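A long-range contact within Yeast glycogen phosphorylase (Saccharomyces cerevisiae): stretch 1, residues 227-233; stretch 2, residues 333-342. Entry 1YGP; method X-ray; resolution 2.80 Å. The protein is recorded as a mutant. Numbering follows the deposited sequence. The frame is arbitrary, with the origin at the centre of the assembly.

Stretch 1 (227-233) QIPVTFY
Stretch 2 (333-342) YFWCAASLHD

Residues 227-232 form an extended strand (phi -73 to -135°, psi 101 to 156°) packed on the helix 333-342, whose phi/psi values cluster near -60/-47°. The axes approach to 8.4 Å, with N-to-C directions 136° apart, so the register runs backward: CA of Ile-228 lies 5.9 Å from CA of Ala-338, and CA of Val-230 6.2 Å from CA of Phe-334. No hydrogen bond crosses; the 419 Å² buried is mostly apolar packing. Ile-228 and Val-230, branched and apolar, lose most to the helix, 91 and 73 Å²; they, Phe-232, Tyr-333, Phe-334, Ala-337 and Ala-338 are all buried.

Tyr-333 (chi1 -176°, chi2 38°) points toward the strand, its OH satisfied by a hydrogen bond elsewhere in the structure. Its CD2 lies 3.4 Å from Phe-232 CE1, with ring centroids 5.8 Å apart and planes at 80°. Its CE2 lies 3.3 Å from Thr-231 O, which sits at the ring edge. Phe-232 leaves its backbone sideways, but chi1 -62° and chi2 -73° bring the ring end to the helix. Phe-334 (t, chi2 77°) leaves sideways; its CB meets Phe-232 CZ at 4.1 Å, at that ring's edge, and its CD1 meets Val-230 CG2 at 4.0 Å.

Trp-335 points away, and Ser-339 does too, its OG donating to Trp-335 O at 2.8 Å. Between them in sequence, Ala-337 points toward the strand and Ala-338 sideways. Their short methyls let Val-230 (chi1 168°, t) come close: CG2 is 4.1 Å from Ala-337 CB and 4.4 Å from Ala-338 CB, while CG1 reaches Phe-334 CA at 3.9 Å. Ile-228 CG1 lies 4.1 Å from Ala-338 CB.

One turn after Ala-337, the exposed His-341 (t, chi2 -60°) offers a ring face to Ile-228 (m, m): CG2 is 3.6 Å from the ring centroid, 24° off the normal, and CD1 is 3.4 Å from His-341 ND1. Pro-229, between Ile-228 and Val-230, which both point toward the helix, points away, in keeping with the alternation of an extended strand.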

# COMPACT_ATOMS: atom_id res chain seq x y z
N GLN A 227 13.51 1.22 11.57
CA GLN A 227 13.79 0.01 10.79
C GLN A 227 14.78 -0.91 11.49
O GLN A 227 15.98 -0.63 11.47
CB GLN A 227 14.38 0.38 9.46
CG GLN A 227 13.35 1.06 8.59
CD GLN A 227 13.89 1.46 7.24
OE1 GLN A 227 14.83 0.87 6.69
NE2 GLN A 227 13.34 2.49 6.64
N ILE A 228 14.39 -2.00 12.14
CA ILE A 228 15.29 -2.93 12.85
C ILE A 228 15.79 -3.99 11.86
O ILE A 228 14.92 -4.53 11.19
CB ILE A 228 14.56 -3.69 14.01
CG1 ILE A 228 13.66 -2.84 14.91
CG2 ILE A 228 15.66 -4.27 14.85
CD1 ILE A 228 14.36 -1.77 15.77
N PRO A 229 17.07 -4.33 11.65
CA PRO A 229 17.52 -5.56 10.95
C PRO A 229 17.34 -6.84 11.77
O PRO A 229 17.53 -6.83 13.00
CB PRO A 229 18.97 -5.32 10.64
CG PRO A 229 19.06 -3.81 10.61
CD PRO A 229 18.19 -3.41 11.80
N VAL A 230 16.98 -7.96 11.14
CA VAL A 230 16.68 -9.21 11.81
C VAL A 230 17.41 -10.24 10.96
O VAL A 230 17.38 -10.15 9.73
CB VAL A 230 15.15 -9.45 11.82
CG1 VAL A 230 14.82 -10.86 12.24
CG2 VAL A 230 14.48 -8.54 12.84
N THR A 231 18.00 -11.27 11.55
CA THR A 231 18.91 -12.17 10.84
C THR A 231 18.49 -13.61 10.93
O THR A 231 17.98 -14.06 11.97
CB THR A 231 20.31 -11.92 11.46
OG1 THR A 231 20.71 -10.73 10.80
CG2 THR A 231 21.35 -13.00 11.31
N PHE A 232 18.69 -14.36 9.86
CA PHE A 232 18.35 -15.76 9.90
C PHE A 232 19.52 -16.54 9.35
O PHE A 232 20.33 -16.01 8.57
CB PHE A 232 17.12 -16.04 9.07
CG PHE A 232 15.90 -15.30 9.58
CD1 PHE A 232 15.27 -15.72 10.76
CD2 PHE A 232 15.41 -14.21 8.86
CE1 PHE A 232 14.15 -15.02 11.20
CE2 PHE A 232 14.29 -13.52 9.32
CZ PHE A 232 13.66 -13.93 10.49
N TYR A 233 19.59 -17.80 9.77
CA TYR A 233 20.58 -18.79 9.36
C TYR A 233 21.93 -18.32 9.85
O TYR A 233 22.03 -17.59 10.84
CB TYR A 233 20.56 -18.93 7.82
CG TYR A 233 19.18 -19.32 7.32
CD1 TYR A 233 18.71 -20.61 7.54
CD2 TYR A 233 18.38 -18.37 6.68
CE1 TYR A 233 17.43 -20.96 7.12
CE2 TYR A 233 17.10 -18.72 6.25
CZ TYR A 233 16.64 -20.01 6.48
OH TYR A 233 15.41 -20.39 6.03
N TYR A 333 10.43 -15.58 15.34
CA TYR A 333 11.69 -14.96 15.66
C TYR A 333 11.63 -13.49 15.26
O TYR A 333 11.81 -12.67 16.16
CB TYR A 333 12.88 -15.62 14.94
CG TYR A 333 14.19 -14.98 15.39
CD1 TYR A 333 14.37 -14.61 16.73
CD2 TYR A 333 15.17 -14.68 14.46
CE1 TYR A 333 15.51 -13.93 17.12
CE2 TYR A 333 16.33 -14.00 14.84
CZ TYR A 333 16.48 -13.62 16.17
OH TYR A 333 17.58 -12.90 16.57
N PHE A 334 11.34 -13.11 14.00
CA PHE A 334 11.24 -11.72 13.52
C PHE A 334 10.52 -10.76 14.48
O PHE A 334 11.02 -9.71 14.88
CB PHE A 334 10.55 -11.80 12.15
CG PHE A 334 10.18 -10.48 11.51
CD1 PHE A 334 11.16 -9.71 10.88
CD2 PHE A 334 8.87 -10.01 11.59
CE1 PHE A 334 10.83 -8.46 10.35
CE2 PHE A 334 8.55 -8.76 11.05
CZ PHE A 334 9.53 -7.98 10.44
N TRP A 335 9.35 -11.12 14.96
CA TRP A 335 8.60 -10.30 15.87
C TRP A 335 9.27 -10.27 17.22
O TRP A 335 9.35 -9.17 17.78
CB TRP A 335 7.20 -10.86 15.93
CG TRP A 335 6.32 -10.62 17.15
CD1 TRP A 335 5.84 -9.40 17.56
CD2 TRP A 335 5.87 -11.67 17.90
NE1 TRP A 335 5.06 -9.69 18.58
CE2 TRP A 335 5.04 -11.02 18.81
CE3 TRP A 335 6.04 -13.05 17.91
CZ2 TRP A 335 4.37 -11.80 19.76
CZ3 TRP A 335 5.37 -13.80 18.87
CH2 TRP A 335 4.53 -13.18 19.78
N CYS A 336 9.77 -11.39 17.79
CA CYS A 336 10.47 -11.35 19.08
C CYS A 336 11.75 -10.51 19.09
O CYS A 336 12.01 -9.71 19.98
CB CYS A 336 10.81 -12.75 19.50
SG CYS A 336 9.30 -13.55 20.05
N ALA A 337 12.49 -10.63 18.00
CA ALA A 337 13.73 -9.94 17.76
C ALA A 337 13.58 -8.42 17.70
O ALA A 337 14.19 -7.69 18.50
CB ALA A 337 14.29 -10.45 16.44
N ALA A 338 12.76 -7.94 16.76
CA ALA A 338 12.51 -6.53 16.55
C ALA A 338 11.90 -5.88 17.79
O ALA A 338 12.38 -4.85 18.27
CB ALA A 338 11.57 -6.38 15.40
N SER A 339 10.89 -6.51 18.38
CA SER A 339 10.28 -6.02 19.59
C SER A 339 11.26 -5.95 20.75
O SER A 339 11.34 -4.92 21.42
CB SER A 339 9.14 -6.92 19.95
OG SER A 339 8.17 -6.90 18.92
N LEU A 340 12.08 -6.97 21.00
CA LEU A 340 13.05 -6.87 22.09
C LEU A 340 14.04 -5.76 21.80
O LEU A 340 14.34 -4.97 22.69
CB LEU A 340 13.81 -8.16 22.24
CG LEU A 340 13.61 -8.85 23.56
CD1 LEU A 340 14.02 -7.93 24.67
CD2 LEU A 340 12.15 -9.18 23.77
N HIS A 341 14.46 -5.62 20.55
CA HIS A 341 15.37 -4.56 20.16
C HIS A 341 14.83 -3.19 20.52
O HIS A 341 15.57 -2.32 21.01
CB HIS A 341 15.61 -4.61 18.67
CG HIS A 341 16.62 -3.60 18.17
ND1 HIS A 341 16.58 -2.27 18.24
CD2 HIS A 341 17.77 -3.94 17.50
CE1 HIS A 341 17.65 -1.80 17.65
NE2 HIS A 341 18.35 -2.81 17.21
N ASP A 342 13.56 -2.97 20.19
CA ASP A 342 12.93 -1.69 20.44
C ASP A 342 12.78 -1.51 21.95
O ASP A 342 13.04 -0.42 22.46
CB ASP A 342 11.60 -1.69 19.67
CG ASP A 342 10.91 -0.34 19.61
OD1 ASP A 342 11.55 0.70 19.57
OD2 ASP A 342 9.69 -0.30 19.62